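Local coordinates for protein N-(5'-phosphoribosyl)anthranilate isomerase (Thermococcus kodakarensis, PDB 5LHF) that catalyses the isomerisation of N-(5-phospho-beta-D-ribosyl)anthranilate to 1-(2-carboxyphenylamino)-1-deoxy-D-ribulose 5-phosphate, the third step of tryptophan biosynthesis from chorismate, at residues Pro40-Ile48 with Asn69-Glu77. Residues are numbered along the deposited sequence; the frame is centred on the assembly and turned at random.
Sequences PLKTAAELI and NAVEKTGAE
Helix 41-48 and the helical turns 69-74 cross at -54°, their axes 9.2 Å apart, and come together most tightly where the CA atoms of Ala45 and Thr74 lie 4.1 Å from each other. They belong to consecutive outer helices of the TIM barrel, and strands 26-30 and 55-59 lie beneath them. The packing is knobs-into-holes in both directions: Leu41 enters a hole formed by Asn69, Ala70, Lys73 and Thr74, while Thr74 enters one formed by Leu41, Ala44, Ala45 and Ile48. The fork of Leu41 suits its site, CD1 meeting Asn69 ND2 and the CB of Lys73, CD2 reaching Ala70 CB at 4.0 Å and the Thr74 methyl. Ala45, with nothing beyond CB, lets the backbone of Thr74 draw close. Ile48 uses both branches: with CG1 anti to its carbonyl carbon (chi1 -75°), CD1 rests 3.7 Å from Thr74 CB and also touches Ala76, while CG2 lies against Thr74 O. Threonine fits this buried position because its methyl faces Leu41 while its hydroxyl turns back to its own helix, giving a 2.6 Å hydrogen bond from OG1 to Ala70 O. That carbonyl also accepts from Thr74 N, on the opposite face of its plane. OG1 in turn receives Ala76 N in an ST turn, just where Gly75, at positive phi, ends the helix. One water joins the two backbones, donating to Ala45 O and to Thr74 O, each 2.8 Å from its oxygen.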
loop_
_atom_site.group_PDB
_atom_site.type_symbol
_atom_site.label_atom_id
_atom_site.label_comp_id
_atom_site.label_asym_id
_atom_site.label_seq_id
_atom_site.Cartn_x
_atom_site.Cartn_y
_atom_site.Cartn_z
ATOM N N PRO A 40 7.079 -8.229 -15.246
ATOM C CA PRO A 40 6.996 -7.403 -16.462
ATOM C C PRO A 40 5.598 -6.816 -16.687
ATOM O O PRO A 40 4.595 -7.372 -16.235
ATOM C CB PRO A 40 7.384 -8.375 -17.584
ATOM C CG PRO A 40 7.954 -9.580 -16.891
ATOM C CD PRO A 40 7.380 -9.632 -15.530
ATOM N N LEU A 41 5.563 -5.693 -17.411
ATOM C CA LEU A 41 4.283 -5.013 -17.693
ATOM C C LEU A 41 3.264 -5.949 -18.323
ATOM O O LEU A 41 2.080 -5.879 -17.996
ATOM C CB LEU A 41 4.507 -3.798 -18.599
ATOM C CG LEU A 41 5.113 -2.532 -18.001
ATOM C CD1 LEU A 41 5.099 -1.394 -19.021
ATOM C CD2 LEU A 41 4.400 -2.111 -16.741
ATOM N N LYS A 42 3.687 -6.804 -19.271
ATOM C CA LYS A 42 2.702 -7.696 -19.877
ATOM C C LYS A 42 2.106 -8.642 -18.838
ATOM O O LYS A 42 0.906 -8.957 -18.882
ATOM C CB LYS A 42 3.336 -8.498 -21.016
ATOM C CG LYS A 42 2.339 -9.360 -21.731
ATOM C CD LYS A 42 3.012 -10.463 -22.507
ATOM C CE LYS A 42 2.327 -10.660 -23.825
ATOM N NZ LYS A 42 1.184 -11.548 -23.721
ATOM N N THR A 43 2.935 -9.131 -17.917
ATOM C CA THR A 43 2.421 -10.021 -16.882
ATOM C C THR A 43 1.450 -9.279 -15.975
ATOM O O THR A 43 0.389 -9.810 -15.622
ATOM C CB THR A 43 3.577 -10.616 -16.070
ATOM O OG1 THR A 43 4.461 -11.328 -16.946
ATOM C CG2 THR A 43 3.053 -11.567 -15.011
ATOM N N ALA A 44 1.791 -8.039 -15.604
ATOM C CA ALA A 44 0.874 -7.225 -14.808
ATOM C C ALA A 44 -0.418 -6.951 -15.567
ATOM O O ALA A 44 -1.507 -6.947 -14.981
ATOM C CB ALA A 44 1.544 -5.907 -14.417
ATOM N N ALA A 45 -0.318 -6.701 -16.876
ATOM C CA ALA A 45 -1.520 -6.457 -17.665
ATOM C C ALA A 45 -2.472 -7.651 -17.612
ATOM O O ALA A 45 -3.699 -7.484 -17.586
ATOM C CB ALA A 45 -1.127 -6.125 -19.106
ATOM N N GLU A 46 -1.928 -8.865 -17.601
ATOM C CA GLU A 46 -2.796 -10.040 -17.541
ATOM C C GLU A 46 -3.485 -10.155 -16.193
ATOM O O GLU A 46 -4.692 -10.430 -16.126
ATOM C CB GLU A 46 -2.010 -11.309 -17.845
ATOM C CG GLU A 46 -2.857 -12.561 -17.635
ATOM C CD GLU A 46 -4.015 -12.664 -18.615
ATOM O OE1 GLU A 46 -5.055 -11.994 -18.420
ATOM O OE2 GLU A 46 -3.898 -13.434 -19.591
ATOM N N LEU A 47 -2.747 -9.946 -15.098
ATOM C CA LEU A 47 -3.376 -10.018 -13.788
ATOM C C LEU A 47 -4.430 -8.934 -13.647
ATOM O O LEU A 47 -5.516 -9.181 -13.116
ATOM C CB LEU A 47 -2.320 -9.906 -12.686
ATOM C CG LEU A 47 -1.177 -10.923 -12.838
ATOM C CD1 LEU A 47 -0.040 -10.635 -11.869
ATOM C CD2 LEU A 47 -1.697 -12.355 -12.639
ATOM N N ILE A 48 -4.139 -7.732 -14.154
ATOM C CA ILE A 48 -5.077 -6.621 -14.033
ATOM C C ILE A 48 -6.374 -6.931 -14.777
ATOM O O ILE A 48 -7.468 -6.546 -14.339
ATOM C CB ILE A 48 -4.400 -5.322 -14.523
ATOM C CG1 ILE A 48 -3.403 -4.821 -13.456
ATOM C CG2 ILE A 48 -5.416 -4.227 -14.845
ATOM C CD1 ILE A 48 -2.387 -3.805 -14.007
ATOM N N ASN A 69 3.160 5.521 -19.674
ATOM C CA ASN A 69 3.416 4.323 -20.460
ATOM C C ASN A 69 2.879 3.079 -19.761
ATOM O O ASN A 69 2.273 2.205 -20.397
ATOM C CB ASN A 69 4.916 4.157 -20.711
ATOM C CG ASN A 69 5.225 2.852 -21.422
ATOM O OD1 ASN A 69 4.912 2.699 -22.609
ATOM N ND2 ASN A 69 5.800 1.886 -20.693
ATOM N N ALA A 70 3.102 2.971 -18.454
ATOM C CA ALA A 70 2.691 1.756 -17.761
ATOM C C ALA A 70 1.173 1.661 -17.672
ATOM O O ALA A 70 0.612 0.566 -17.762
ATOM C CB ALA A 70 3.334 1.696 -16.374
ATOM N N VAL A 71 0.490 2.801 -17.523
ATOM C CA VAL A 71 -0.973 2.784 -17.504
ATOM C C VAL A 71 -1.526 2.410 -18.878
ATOM O O VAL A 71 -2.481 1.627 -18.987
ATOM C CB VAL A 71 -1.512 4.139 -17.007
ATOM C CG1 VAL A 71 -3.017 4.203 -17.082
ATOM C CG2 VAL A 71 -1.085 4.350 -15.557
ATOM N N GLU A 72 -0.947 2.963 -19.949
ATOM C CA GLU A 72 -1.404 2.591 -21.291
ATOM C C GLU A 72 -1.223 1.105 -21.551
ATOM O O GLU A 72 -2.094 0.465 -22.155
ATOM C CB GLU A 72 -0.655 3.386 -22.369
ATOM C CG GLU A 72 -0.883 4.859 -22.296
ATOM C CD GLU A 72 -0.058 5.631 -23.314
ATOM O OE1 GLU A 72 -0.128 6.880 -23.299
ATOM O OE2 GLU A 72 0.656 4.987 -24.119
ATOM N N LYS A 73 -0.084 0.539 -21.132
ATOM C CA LYS A 73 0.202 -0.856 -21.471
ATOM C C LYS A 73 -0.624 -1.830 -20.626
ATOM O O LYS A 73 -0.993 -2.909 -21.109
ATOM C CB LYS A 73 1.697 -1.155 -21.293
ATOM C CG LYS A 73 2.615 -0.397 -22.257
ATOM C CD LYS A 73 2.436 -0.882 -23.693
ATOM C CE LYS A 73 3.633 -0.506 -24.568
ATOM N NZ LYS A 73 3.939 0.962 -24.504
ATOM N N THR A 74 -0.920 -1.474 -19.376
ATOM C CA THR A 74 -1.575 -2.406 -18.460
ATOM C C THR A 74 -3.080 -2.212 -18.333
ATOM O O THR A 74 -3.764 -3.117 -17.842
ATOM C CB THR A 74 -0.978 -2.297 -17.053
ATOM O OG1 THR A 74 -1.173 -0.962 -16.562
ATOM C CG2 THR A 74 0.515 -2.630 -17.073
ATOM N N GLY A 75 -3.609 -1.057 -18.706
ATOM C CA GLY A 75 -5.007 -0.823 -18.433
ATOM C C GLY A 75 -5.347 -0.570 -16.985
ATOM O O GLY A 75 -6.525 -0.639 -16.621
ATOM N N ALA A 76 -4.357 -0.271 -16.143
ATOM C CA ALA A 76 -4.614 -0.105 -14.713
ATOM C C ALA A 76 -5.661 0.970 -14.465
ATOM O O ALA A 76 -5.668 2.016 -15.114
ATOM C CB ALA A 76 -3.333 0.268 -13.968
ATOM N N GLU A 77 -6.548 0.695 -13.512
ATOM C CA GLU A 77 -7.558 1.609 -13.007
ATOM C C GLU A 77 -7.129 2.260 -11.697
ATOM O O GLU A 77 -7.634 3.332 -11.333
ATOM C CB GLU A 77 -8.837 0.783 -12.798
ATOM C CG GLU A 77 -9.481 0.278 -14.082
ATOM C CD GLU A 77 -10.272 1.370 -14.742
ATOM O OE1 GLU A 77 -10.547 1.277 -15.972
ATOM O OE2 GLU A 77 -10.625 2.345 -14.022
HETATM O O HOH W 1 -5.142 -5.398 -18.718
#